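Multicopper oxidase (Pseudomonas thermotolerans, PDB 6VOW) probably oxidises phenolic, lignin-related substrates at a mononuclear copper and reduces dioxygen to water at a copper cluster, as laccases do. Local coordinates at residues His375-Leu380 and Arg424-Ala429; Glu323-Arg328 and Pro366-Lys371; Pro237-Arg242 and Leu270-Pro275; Gly216-Leu221 and Gly303-Pro308. One frame throughout, in Å; residues are numbered along the deposited sequence.

Interaction 1 of 4, residues His375-Leu380 and Arg424-Ala429; sequences HYIFEL and RVALVA
This antiparallel strand pair belongs to a sheet of the C-terminal cupredoxin-like β-sandwich, and in it Phe378 and Leu427 meet within the layer between the two sheets. Residues 375-380 and 424-428 are neighbouring strands; the opposing sheet includes strands 388-392 and 433-439, which contribute the copper ligands His388 and Cys439. Tyr376 and Leu427 form a hydrogen-bonded pair, with Tyr376 N to Leu427 O at 3.0 Å and the N-H almost straight on the acceptor (176°). Phe378 and Val425 make the next such pair, although its bond from Phe378 N to Val425 O is modelled at a doubtfully short 2.5 Å.

Tyr376, Phe378, Val425 and Leu427 share the inward face. Leu427 CG takes the crowded position between backbone N and carbonyl carbon (chi1 54°), and CD2 sits over the centre of the Phe378 ring, 3.5 Å from the centroid, in a CH-pi contact. Beyond this pair, Leu370 of the opposing sheet touches both side chains. Ala429 CB approaches the Tyr376 ring at its edge, 3.8 Å from CE1, while the hydroxyl of Tyr376 bonds to Lys371 N.

On the other face Ile377 CD1 packs on Ala426 CB at 4.0 Å. Glu379 and Arg424 touch through their CG methylenes and not their charges: Arg424 NH1 bonds to Ser401 OG, and Glu379 OE1 makes a weak bond to Ser326 OG. At the far end of this face Val428 CG2 lies over the His375 imidazole, 3.5 Å from NE2.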
loop_
_atom_site.group_PDB
_atom_site.type_symbol
_atom_site.label_atom_id
_atom_site.label_comp_id
_atom_site.label_asym_id
_atom_site.label_seq_id
_atom_site.Cartn_x
_atom_site.Cartn_y
_atom_site.Cartn_z
ATOM N N HIS A 375 11.959 -21.837 3.542
ATOM C CA HIS A 375 10.715 -21.538 4.246
ATOM C C HIS A 375 11.109 -21.001 5.646
ATOM O O HIS A 375 11.875 -21.633 6.371
ATOM C CB HIS A 375 9.851 -22.787 4.303
ATOM C CG HIS A 375 9.288 -23.216 2.963
ATOM N ND1 HIS A 375 10.077 -23.595 1.900
ATOM C CD2 HIS A 375 8.009 -23.356 2.541
ATOM C CE1 HIS A 375 9.314 -23.906 0.862
ATOM N NE2 HIS A 375 8.050 -23.779 1.237
ATOM N N TYR A 376 10.614 -19.808 5.963
ATOM C CA TYR A 376 10.976 -19.092 7.164
ATOM C C TYR A 376 9.734 -18.591 7.837
ATOM O O TYR A 376 8.703 -18.350 7.182
ATOM C CB TYR A 376 11.902 -17.923 6.832
ATOM C CG TYR A 376 13.191 -18.332 6.203
ATOM C CD1 TYR A 376 13.318 -18.354 4.841
ATOM C CD2 TYR A 376 14.292 -18.693 6.966
ATOM C CE1 TYR A 376 14.490 -18.752 4.236
ATOM C CE2 TYR A 376 15.488 -19.068 6.361
ATOM C CZ TYR A 376 15.552 -19.119 4.989
ATOM O OH TYR A 376 16.663 -19.481 4.334
ATOM N N ILE A 377 9.829 -18.477 9.161
ATOM C CA ILE A 377 8.824 -17.810 9.991
ATOM C C ILE A 377 9.560 -16.600 10.486
ATOM O O ILE A 377 10.692 -16.747 10.945
ATOM C CB ILE A 377 8.447 -18.560 11.304
ATOM C CG1 ILE A 377 8.198 -20.057 11.116
ATOM C CG2 ILE A 377 7.280 -17.869 12.011
ATOM C CD1 ILE A 377 6.863 -20.383 10.541
ATOM N N PHE A 378 8.919 -15.432 10.400
ATOM C CA PHE A 378 9.350 -14.179 10.992
ATOM C C PHE A 378 8.434 -13.916 12.181
ATOM O O PHE A 378 7.204 -13.800 12.016
ATOM C CB PHE A 378 9.210 -13.030 9.996
ATOM C CG PHE A 378 10.263 -13.000 8.930
ATOM C CD1 PHE A 378 11.017 -14.125 8.552
ATOM C CD2 PHE A 378 10.504 -11.816 8.279
ATOM C CE1 PHE A 378 11.981 -14.034 7.541
ATOM C CE2 PHE A 378 11.442 -11.725 7.286
ATOM C CZ PHE A 378 12.196 -12.824 6.918
ATOM N N GLU A 379 9.037 -13.876 13.371
ATOM C CA GLU A 379 8.393 -13.374 14.547
ATOM C C GLU A 379 8.601 -11.881 14.535
ATOM O O GLU A 379 9.736 -11.394 14.545
ATOM C CB GLU A 379 8.980 -13.950 15.828
ATOM C CG GLU A 379 8.056 -13.675 17.035
ATOM C CD GLU A 379 8.643 -14.086 18.387
ATOM O OE1 GLU A 379 9.603 -13.399 18.845
ATOM O OE2 GLU A 379 8.129 -15.066 19.012
ATOM N N LEU A 380 7.517 -11.146 14.514
ATOM C CA LEU A 380 7.569 -9.687 14.465
ATOM C C LEU A 380 7.207 -9.190 15.848
ATOM O O LEU A 380 6.083 -9.368 16.229
ATOM C CB LEU A 380 6.544 -9.180 13.443
ATOM C CG LEU A 380 6.666 -9.737 12.028
ATOM C CD1 LEU A 380 5.668 -9.042 11.158
ATOM C CD2 LEU A 380 8.018 -9.439 11.473
ATOM N N ARG A 424 3.450 -13.551 14.286
ATOM C CA ARG A 424 4.227 -14.536 13.593
ATOM C C ARG A 424 3.705 -14.579 12.164
ATOM O O ARG A 424 2.497 -14.538 11.895
ATOM C CB ARG A 424 4.118 -15.860 14.322
ATOM C CG ARG A 424 4.890 -15.853 15.627
ATOM C CD ARG A 424 4.596 -17.038 16.504
ATOM N NE ARG A 424 5.080 -18.279 15.920
ATOM C CZ ARG A 424 4.322 -19.215 15.344
ATOM N NH1 ARG A 424 2.999 -19.081 15.234
ATOM N NH2 ARG A 424 4.900 -20.321 14.871
ATOM N N VAL A 425 4.664 -14.600 11.265
ATOM C CA VAL A 425 4.461 -14.359 9.865
ATOM C C VAL A 425 5.392 -15.361 9.144
ATOM O O VAL A 425 6.511 -15.608 9.599
ATOM C CB VAL A 425 4.797 -12.860 9.625
ATOM C CG1 VAL A 425 5.610 -12.614 8.392
ATOM C CG2 VAL A 425 3.551 -12.035 9.549
ATOM N N ALA A 426 4.938 -15.930 8.030
ATOM C CA ALA A 426 5.682 -16.942 7.315
ATOM C C ALA A 426 5.703 -16.737 5.790
ATOM O O ALA A 426 4.733 -16.300 5.188
ATOM C CB ALA A 426 5.081 -18.293 7.660
ATOM N N LEU A 427 6.841 -17.080 5.195
ATOM C CA LEU A 427 7.119 -16.828 3.810
ATOM C C LEU A 427 7.946 -17.916 3.237
ATOM O O LEU A 427 8.639 -18.620 3.971
ATOM C CB LEU A 427 7.920 -15.541 3.670
ATOM C CG LEU A 427 9.219 -15.429 4.474
ATOM C CD1 LEU A 427 10.369 -15.520 3.547
ATOM C CD2 LEU A 427 9.372 -14.110 5.255
ATOM N N VAL A 428 7.883 -18.030 1.902
ATOM C CA VAL A 428 8.876 -18.715 1.098
ATOM C C VAL A 428 9.795 -17.676 0.513
ATOM O O VAL A 428 9.333 -16.690 -0.004
ATOM C CB VAL A 428 8.218 -19.561 -0.016
ATOM C CG1 VAL A 428 9.295 -20.339 -0.852
ATOM C CG2 VAL A 428 7.132 -20.475 0.634
ATOM N N ALA A 429 11.114 -17.903 0.632
ATOM C CA ALA A 429 12.129 -16.964 0.157
ATOM C C ALA A 429 12.311 -17.273 -1.319
ATOM O O ALA A 429 13.280 -17.850 -1.753
ATOM C CB ALA A 429 13.394 -17.088 0.962
#

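Interaction 2 of 4, residues Glu323-Arg328 and Pro366-Lys371; sequences ETLSFR and PIATLK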
loop_
_atom_site.group_PDB
_atom_site.type_symbol
_atom_site.label_atom_id
_atom_site.label_comp_id
_atom_site.label_asym_id
_atom_site.label_seq_id
_atom_site.Cartn_x
_atom_site.Cartn_y
_atom_site.Cartn_z
ATOM N N GLU A 323 11.947 -22.197 9.499
ATOM C CA GLU A 323 12.972 -21.802 10.471
ATOM C C GLU A 323 12.582 -20.405 10.939
ATOM O O GLU A 323 12.153 -19.581 10.101
ATOM C CB GLU A 323 14.285 -21.716 9.712
ATOM C CG GLU A 323 15.601 -21.497 10.459
ATOM C CD GLU A 323 16.835 -21.849 9.596
ATOM O OE1 GLU A 323 17.948 -21.351 9.913
ATOM O OE2 GLU A 323 16.706 -22.614 8.593
ATOM N N THR A 324 12.730 -20.117 12.242
ATOM C CA THR A 324 12.328 -18.790 12.695
ATOM C C THR A 324 13.443 -17.726 12.720
ATOM O O THR A 324 14.607 -18.005 13.022
ATOM C CB THR A 324 11.541 -18.822 14.018
ATOM O OG1 THR A 324 10.393 -19.677 13.873
ATOM C CG2 THR A 324 11.058 -17.388 14.392
ATOM N N LEU A 325 13.069 -16.511 12.329
ATOM C CA LEU A 325 13.878 -15.332 12.575
ATOM C C LEU A 325 13.062 -14.357 13.361
ATOM O O LEU A 325 11.895 -14.092 13.073
ATOM C CB LEU A 325 14.353 -14.648 11.305
ATOM C CG LEU A 325 15.441 -15.405 10.529
ATOM C CD1 LEU A 325 14.894 -16.695 9.920
ATOM C CD2 LEU A 325 16.033 -14.497 9.445
ATOM N N SER A 326 13.709 -13.802 14.372
ATOM C CA SER A 326 13.026 -12.891 15.212
ATOM C C SER A 326 13.547 -11.535 14.924
ATOM O O SER A 326 14.759 -11.336 14.731
ATOM C CB SER A 326 13.206 -13.236 16.655
ATOM O OG SER A 326 12.008 -12.793 17.272
ATOM N N PHE A 327 12.616 -10.603 14.866
ATOM C CA PHE A 327 12.921 -9.230 14.555
ATOM C C PHE A 327 12.329 -8.364 15.671
ATOM O O PHE A 327 11.137 -8.534 16.048
ATOM C CB PHE A 327 12.357 -8.881 13.165
ATOM C CG PHE A 327 13.057 -9.587 12.024
ATOM C CD1 PHE A 327 12.485 -10.685 11.403
ATOM C CD2 PHE A 327 14.284 -9.145 11.574
ATOM C CE1 PHE A 327 13.133 -11.320 10.342
ATOM C CE2 PHE A 327 14.949 -9.784 10.550
ATOM C CZ PHE A 327 14.384 -10.862 9.922
ATOM N N ARG A 328 13.165 -7.470 16.220
ATOM C CA ARG A 328 12.741 -6.516 17.278
ATOM C C ARG A 328 12.625 -5.074 16.783
ATOM O O ARG A 328 13.601 -4.500 16.335
ATOM C CB ARG A 328 13.709 -6.566 18.470
ATOM C CG ARG A 328 13.809 -7.938 19.154
ATOM C CD ARG A 328 14.872 -7.940 20.237
ATOM N NE ARG A 328 16.150 -7.361 19.790
ATOM C CZ ARG A 328 17.027 -7.951 18.965
ATOM N NH1 ARG A 328 16.824 -9.168 18.453
ATOM N NH2 ARG A 328 18.143 -7.308 18.657
ATOM N N PRO A 366 23.269 -6.951 5.287
ATOM C CA PRO A 366 21.849 -7.300 5.393
ATOM C C PRO A 366 21.493 -7.961 6.739
ATOM O O PRO A 366 22.175 -8.931 7.153
ATOM C CB PRO A 366 21.694 -8.322 4.268
ATOM C CG PRO A 366 23.018 -9.046 4.260
ATOM C CD PRO A 366 24.061 -8.117 4.862
ATOM N N ILE A 367 20.440 -7.459 7.403
ATOM C CA ILE A 367 20.020 -7.955 8.765
ATOM C C ILE A 367 19.827 -9.479 8.764
ATOM O O ILE A 367 20.137 -10.135 9.768
ATOM C CB ILE A 367 18.772 -7.217 9.337
ATOM C CG1 ILE A 367 18.713 -7.272 10.887
ATOM C CG2 ILE A 367 17.457 -7.764 8.758
ATOM C CD1 ILE A 367 19.608 -6.260 11.633
ATOM N N ALA A 368 19.341 -10.036 7.643
ATOM C CA ALA A 368 19.337 -11.496 7.441
ATOM C C ALA A 368 19.525 -11.910 5.987
ATOM O O ALA A 368 19.262 -11.132 5.028
ATOM C CB ALA A 368 18.053 -12.114 7.980
ATOM N N THR A 369 19.924 -13.179 5.859
ATOM C CA THR A 369 20.305 -13.808 4.607
ATOM C C THR A 369 19.555 -15.148 4.492
ATOM O O THR A 369 19.889 -16.118 5.185
ATOM C CB THR A 369 21.840 -13.953 4.556
ATOM O OG1 THR A 369 22.403 -12.657 4.725
ATOM C CG2 THR A 369 22.329 -14.490 3.229
ATOM N N LEU A 370 18.499 -15.162 3.660
ATOM C CA LEU A 370 17.640 -16.319 3.456
ATOM C C LEU A 370 18.113 -17.125 2.263
ATOM O O LEU A 370 18.603 -16.578 1.285
ATOM C CB LEU A 370 16.187 -15.883 3.193
ATOM C CG LEU A 370 15.553 -14.961 4.220
ATOM C CD1 LEU A 370 14.166 -14.634 3.790
ATOM C CD2 LEU A 370 15.548 -15.528 5.652
ATOM N N LYS A 371 17.949 -18.432 2.355
ATOM C CA LYS A 371 18.226 -19.329 1.238
ATOM C C LYS A 371 17.047 -19.342 0.257
ATOM O O LYS A 371 15.907 -19.446 0.679
ATOM C CB LYS A 371 18.526 -20.730 1.781
ATOM C CG LYS A 371 19.883 -20.792 2.478
ATOM C CD LYS A 371 20.069 -22.018 3.374
ATOM C CE LYS A 371 21.106 -21.767 4.477
ATOM N NZ LYS A 371 21.822 -23.025 4.872
#
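Strands 323-328 and 368-370 run nearly antiparallel (156°), but their axes stay 10.2 Å apart and no hydrogen bond joins them, so Leu325 and Phe327 meet Ala368, Leu370 and Ile367 through side chains alone. This is face-to-face packing in the C-terminal cupredoxin-like β-sandwich: each strand is the outermost of its own sheet, and the contact brings the two layers together along one margin of the fold.

Leu325 points across the gap, and a single methyl, CD2, does all its touching. It is pressed tightly on the Ala368 methyl, 3.5 Å from CB and closer than carbons usually pack, and it reaches Leu370 CD2 at 4.0 Å.

Phe327 leaves its backbone less directly, yet its ring extends into the same layer and offers its edge to residues 366-371. CZ lies 4.3 Å from Ala368 CB, which is close to the ring plane. Neighbouring aromatics extend the cluster: Phe437 packs edge-to-face with Phe327, and Phe378 of the adjacent strand meets it at an intermediate tilt.

Just ahead of strand 368-370, Ile367 closes this end of the contact. With CG1 anti to the backbone N (chi1 -156°), CG2 falls between the backbone N and the carbonyl carbon, and it is this methyl that comes to the phenyl rim near its plane, 3.7 Å from Phe327 CE2.

Interaction 3 of 4, residues Pro237-Arg242 and Leu270-Pro275; sequences PGAEAR and LAVRVP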
loop_
_atom_site.group_PDB
_atom_site.type_symbol
_atom_site.label_atom_id
_atom_site.label_comp_id
_atom_site.label_asym_id
_atom_site.label_seq_id
_atom_site.Cartn_x
_atom_site.Cartn_y
_atom_site.Cartn_z
ATOM N N PRO A 237 -21.096 2.524 8.339
ATOM C CA PRO A 237 -22.245 2.074 9.116
ATOM C C PRO A 237 -23.425 1.920 8.268
ATOM O O PRO A 237 -23.621 2.727 7.400
ATOM C CB PRO A 237 -22.485 3.213 10.125
ATOM C CG PRO A 237 -21.354 4.158 9.959
ATOM C CD PRO A 237 -20.721 3.913 8.639
ATOM N N GLY A 238 -24.208 0.876 8.478
ATOM C CA GLY A 238 -25.452 0.724 7.664
ATOM C C GLY A 238 -25.367 -0.265 6.511
ATOM O O GLY A 238 -26.249 -1.054 6.316
ATOM N N ALA A 239 -24.310 -0.215 5.723
ATOM C CA ALA A 239 -24.256 -0.992 4.483
ATOM C C ALA A 239 -23.817 -2.382 4.834
ATOM O O ALA A 239 -23.171 -2.570 5.871
ATOM C CB ALA A 239 -23.275 -0.376 3.513
ATOM N N GLU A 240 -24.192 -3.365 4.011
ATOM C CA GLU A 240 -23.629 -4.738 4.106
ATOM C C GLU A 240 -22.352 -4.683 3.366
ATOM O O GLU A 240 -22.386 -4.455 2.161
ATOM C CB GLU A 240 -24.428 -5.767 3.317
ATOM C CG GLU A 240 -25.563 -6.432 4.015
ATOM C CD GLU A 240 -26.022 -7.553 3.141
ATOM O OE1 GLU A 240 -26.613 -7.215 2.077
ATOM O OE2 GLU A 240 -25.707 -8.733 3.490
ATOM N N ALA A 241 -21.243 -4.937 4.028
ATOM C CA ALA A 241 -19.942 -4.832 3.381
ATOM C C ALA A 241 -19.111 -6.052 3.745
ATOM O O ALA A 241 -19.135 -6.522 4.881
ATOM C CB ALA A 241 -19.256 -3.506 3.751
ATOM N N ARG A 242 -18.468 -6.621 2.740
ATOM C CA ARG A 242 -17.676 -7.831 2.926
ATOM C C ARG A 242 -16.286 -7.645 2.405
ATOM O O ARG A 242 -16.073 -7.131 1.368
ATOM C CB ARG A 242 -18.333 -8.990 2.190
ATOM C CG ARG A 242 -19.585 -9.413 2.887
ATOM C CD ARG A 242 -20.360 -10.405 2.068
ATOM N NE ARG A 242 -21.161 -11.232 2.946
ATOM C CZ ARG A 242 -20.956 -12.538 3.216
ATOM N NH1 ARG A 242 -19.945 -13.239 2.663
ATOM N NH2 ARG A 242 -21.780 -13.168 4.064
ATOM N N LEU A 270 -13.459 -4.215 -0.797
ATOM C CA LEU A 270 -14.522 -4.128 0.107
ATOM C C LEU A 270 -15.720 -4.220 -0.811
ATOM O O LEU A 270 -15.951 -3.288 -1.600
ATOM C CB LEU A 270 -14.429 -2.793 0.895
ATOM C CG LEU A 270 -15.597 -2.595 1.868
ATOM C CD1 LEU A 270 -15.853 -3.820 2.716
ATOM C CD2 LEU A 270 -15.463 -1.410 2.762
ATOM N N ALA A 271 -16.401 -5.358 -0.814
ATOM C CA ALA A 271 -17.662 -5.451 -1.596
ATOM C C ALA A 271 -18.818 -4.978 -0.798
ATOM O O ALA A 271 -19.050 -5.488 0.336
ATOM C CB ALA A 271 -17.946 -6.838 -2.018
ATOM N N VAL A 272 -19.582 -4.058 -1.398
ATOM C CA VAL A 272 -20.635 -3.369 -0.697
ATOM C C VAL A 272 -21.964 -3.619 -1.449
ATOM O O VAL A 272 -22.046 -3.413 -2.665
ATOM C CB VAL A 272 -20.341 -1.852 -0.672
ATOM C CG1 VAL A 272 -21.505 -1.042 -0.105
ATOM C CG2 VAL A 272 -19.136 -1.601 0.216
ATOM N N ARG A 273 -22.992 -4.033 -0.729
ATOM C CA ARG A 273 -24.331 -3.992 -1.300
ATOM C C ARG A 273 -24.799 -2.599 -1.187
ATOM O O ARG A 273 -24.960 -2.062 -0.081
ATOM C CB ARG A 273 -25.299 -4.877 -0.593
ATOM C CG ARG A 273 -26.775 -4.748 -1.160
ATOM C CD ARG A 273 -26.857 -5.340 -2.519
ATOM N NE ARG A 273 -26.590 -6.765 -2.428
ATOM C CZ ARG A 273 -26.741 -7.644 -3.422
ATOM N NH1 ARG A 273 -27.187 -7.309 -4.670
ATOM N NH2 ARG A 273 -26.429 -8.900 -3.155
ATOM N N VAL A 274 -25.015 -2.003 -2.351
ATOM C CA VAL A 274 -25.458 -0.650 -2.428
ATOM C C VAL A 274 -26.948 -0.679 -2.103
ATOM O O VAL A 274 -27.723 -1.427 -2.716
ATOM C CB VAL A 274 -25.215 -0.069 -3.820
ATOM C CG1 VAL A 274 -25.712 1.350 -3.908
ATOM C CG2 VAL A 274 -23.748 -0.101 -4.183
ATOM N N PRO A 275 -27.368 0.163 -1.141
ATOM C CA PRO A 275 -28.729 0.126 -0.742
ATOM C C PRO A 275 -29.581 0.733 -1.817
ATOM O O PRO A 275 -29.090 1.160 -2.831
ATOM C CB PRO A 275 -28.748 0.958 0.549
ATOM C CG PRO A 275 -27.495 1.746 0.559
ATOM C CD PRO A 275 -26.690 1.357 -0.625
HETATM O O HOH W 1 -27.285 -8.448 -0.107
#
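Arg273 and Glu240 lie side by side on one face of an antiparallel strand pair, and the arginine can be followed outward from the backbone. Its CB rests against the glutamate, 3.8 Å from Glu240 OE1, and CG remains near the same oxygen at 4.1 Å. The chain then bends: chi2 (70°) turns CD and chi3 (64°) turns NE. Guanidinium and carboxylate planes are 14° apart, yet Arg273 NE and Glu240 OE1 are separated by 4.5 Å, too far for a salt bridge. A water bridges the two instead, donating to Glu240 OE1 at 2.6 Å and accepting only weakly from Arg273 NE. At the tip, NH1 bonds to the carbonyls of Gly216 and Gly303, and the guanidinium makes a cation-pi contact with Trp305.

On the opposite face Ala241 CB meets Leu270 CD1 at 3.6 Å and Val272 CG2 at 4.0 Å. Between the faces, Arg242 N donates to Ala271 O at 2.7 Å, and Ala271 N returns a bond to Arg242 O. The Glu240/Arg273 face carries the loop with Trp305, whereas on the Ala241/Val272 side Ala239 touches Leu281 of the other sheet, consistent with one layer of a cupredoxin-like sandwich, the middle domain of the laccase architecture.

Interaction 4 of 4, residues Gly216-Leu221 and Gly303-Pro308; sequences GQVVRL and GDWPAP
The first torsions of Val218 and Trp305 bring two valine methyls to an indole. Val218 points toward the loop 303-308, and with CG1 anti to its backbone N (chi1 170°) and CG2 beside that N, each methyl meets a different part of it. Trp305 holds CG beside its own N (chi1 -70°), and its indole folds back although CB starts off away from the strand. The two side chains cross at about a right angle. CG2 sits above the six-membered ring, 4.2 Å from its centroid and 10° off the normal, a CH-pi contact, while CG1 lies 4.0 Å from Trp305 CE3. The same CG1 meets Pro306 CD at 3.8 Å, valine and proline facing tip to tip.

Backbone N-H groups of Val218 and Gly303 are linked through one water. It accepts from Val218 N at 2.8 Å and, more weakly, from Gly303 N at 3.2 Å. Gln217 turns its amide oxygen to His165 NE2. Arg242 makes a cation-pi contact with Trp305, and Pro306 O is bonded to the Tyr244 hydroxyl.

No direct hydrogen bond joins residues 216-221 and 303-308. The irregular segment is held against the face of the middle domain's sheet largely by dispersion on the indole, the shared water, the Tyr244 hydroxyl and arginines of neighbouring strands, which would place positive charge against a π-rich ring.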
loop_
_atom_site.group_PDB
_atom_site.type_symbol
_atom_site.label_atom_id
_atom_site.label_comp_id
_atom_site.label_asym_id
_atom_site.label_seq_id
_atom_site.Cartn_x
_atom_site.Cartn_y
_atom_site.Cartn_z
ATOM N N GLY A 216 -28.886 -1.502 -5.431
ATOM C CA GLY A 216 -29.118 -2.868 -5.486
ATOM C C GLY A 216 -27.865 -3.614 -5.866
ATOM O O GLY A 216 -27.773 -4.797 -5.551
ATOM N N GLN A 217 -26.868 -2.969 -6.469
ATOM C CA GLN A 217 -25.771 -3.756 -7.082
ATOM C C GLN A 217 -24.687 -4.109 -6.028
ATOM O O GLN A 217 -24.593 -3.426 -4.994
ATOM C CB GLN A 217 -25.239 -2.959 -8.275
ATOM C CG GLN A 217 -24.822 -3.775 -9.492
ATOM C CD GLN A 217 -25.887 -3.993 -10.494
ATOM O OE1 GLN A 217 -25.703 -3.749 -11.704
ATOM N NE2 GLN A 217 -27.012 -4.458 -10.024
ATOM N N VAL A 218 -23.894 -5.172 -6.211
ATOM C CA VAL A 218 -22.686 -5.357 -5.377
ATOM C C VAL A 218 -21.453 -4.708 -6.044
ATOM O O VAL A 218 -21.134 -4.951 -7.180
ATOM C CB VAL A 218 -22.432 -6.845 -5.033
ATOM C CG1 VAL A 218 -21.083 -7.082 -4.399
ATOM C CG2 VAL A 218 -23.487 -7.357 -4.063
ATOM N N VAL A 219 -20.763 -3.836 -5.308
ATOM C CA VAL A 219 -19.721 -3.049 -5.876
ATOM C C VAL A 219 -18.476 -3.388 -5.160
ATOM O O VAL A 219 -18.484 -3.460 -4.002
ATOM C CB VAL A 219 -19.944 -1.552 -5.734
ATOM C CG1 VAL A 219 -18.707 -0.834 -6.255
ATOM C CG2 VAL A 219 -21.218 -1.121 -6.487
ATOM N N ARG A 220 -17.409 -3.603 -5.888
ATOM C CA ARG A 220 -16.087 -3.841 -5.321
ATOM C C ARG A 220 -15.395 -2.507 -5.173
ATOM O O ARG A 220 -15.051 -1.854 -6.178
ATOM C CB ARG A 220 -15.325 -4.629 -6.315
ATOM C CG ARG A 220 -13.905 -4.848 -5.945
ATOM C CD ARG A 220 -13.276 -5.553 -7.098
ATOM N NE ARG A 220 -12.058 -6.219 -6.702
ATOM C CZ ARG A 220 -11.498 -7.159 -7.435
ATOM N NH1 ARG A 220 -12.106 -7.556 -8.564
ATOM N NH2 ARG A 220 -10.357 -7.737 -7.035
ATOM N N LEU A 221 -15.220 -2.090 -3.932
ATOM C CA LEU A 221 -14.539 -0.839 -3.615
ATOM C C LEU A 221 -13.130 -1.212 -3.355
ATOM O O LEU A 221 -12.817 -2.005 -2.444
ATOM C CB LEU A 221 -15.107 -0.196 -2.326
ATOM C CG LEU A 221 -16.560 0.177 -2.275
ATOM C CD1 LEU A 221 -16.843 0.856 -0.943
ATOM C CD2 LEU A 221 -16.818 1.097 -3.423
ATOM N N GLY A 303 -27.415 -8.253 -8.197
ATOM C CA GLY A 303 -26.657 -9.444 -8.496
ATOM C C GLY A 303 -26.253 -10.042 -7.195
ATOM O O GLY A 303 -26.312 -9.360 -6.150
ATOM N N ASP A 304 -25.785 -11.287 -7.220
ATOM C CA ASP A 304 -25.459 -11.951 -5.955
ATOM C C ASP A 304 -24.029 -11.559 -5.584
ATOM O O ASP A 304 -23.249 -11.000 -6.392
ATOM C CB ASP A 304 -25.630 -13.496 -6.039
ATOM C CG ASP A 304 -26.516 -14.095 -4.883
ATOM O OD1 ASP A 304 -26.347 -13.771 -3.666
ATOM O OD2 ASP A 304 -27.391 -14.918 -5.220
ATOM N N TRP A 305 -23.705 -11.838 -4.330
ATOM C CA TRP A 305 -22.336 -11.760 -3.817
ATOM C C TRP A 305 -21.462 -12.574 -4.747
ATOM O O TRP A 305 -21.868 -13.656 -5.090
ATOM C CB TRP A 305 -22.271 -12.318 -2.362
ATOM C CG TRP A 305 -22.959 -11.412 -1.423
ATOM C CD1 TRP A 305 -24.172 -11.583 -0.931
ATOM C CD2 TRP A 305 -22.481 -10.135 -0.966
ATOM N NE1 TRP A 305 -24.506 -10.515 -0.170
ATOM C CE2 TRP A 305 -23.474 -9.604 -0.169
ATOM C CE3 TRP A 305 -21.295 -9.405 -1.165
ATOM C CZ2 TRP A 305 -23.342 -8.342 0.478
ATOM C CZ3 TRP A 305 -21.142 -8.138 -0.539
ATOM C CH2 TRP A 305 -22.167 -7.622 0.286
ATOM N N PRO A 306 -20.320 -12.020 -5.220
ATOM C CA PRO A 306 -19.368 -12.903 -5.945
ATOM C C PRO A 306 -18.823 -14.102 -5.167
ATOM O O PRO A 306 -18.713 -14.095 -3.972
ATOM C CB PRO A 306 -18.251 -11.932 -6.341
ATOM C CG PRO A 306 -19.015 -10.668 -6.648
ATOM C CD PRO A 306 -20.058 -10.579 -5.526
ATOM N N ALA A 307 -18.466 -15.156 -5.840
ATOM C CA ALA A 307 -17.655 -16.200 -5.205
ATOM C C ALA A 307 -16.308 -15.598 -4.681
ATOM O O ALA A 307 -15.924 -14.494 -5.097
ATOM C CB ALA A 307 -17.345 -17.260 -6.213
ATOM N N PRO A 308 -15.611 -16.328 -3.757
ATOM C CA PRO A 308 -14.268 -15.949 -3.317
ATOM C C PRO A 308 -13.380 -15.701 -4.501
ATOM O O PRO A 308 -13.406 -16.480 -5.438
ATOM C CB PRO A 308 -13.775 -17.170 -2.535
ATOM C CG PRO A 308 -15.046 -17.833 -2.022
ATOM C CD PRO A 308 -16.226 -17.322 -2.847
HETATM O O HOH W 2 -24.541 -6.947 -8.323
#

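The four contacts form two separate pairs at distant parts of the molecule, the centres of interactions 2 and 4 being about 41 Å apart. Interactions 1 and 2 are buried and share the C-terminal domain: the first builds a sheet by backbone bonding, the second packs that sheet on its partner through hydrocarbon alone, and strand 323-329 lies beside 375-382. Interactions 3 and 4 are only partly buried and meet in the middle domain, where strands 267-273 and 218-225 are neighbours. There, nearer the surface, waters, arginines and carbonyls supplement the apolar contacts, and Arg273 of interaction 3 ties together both segments of interaction 4.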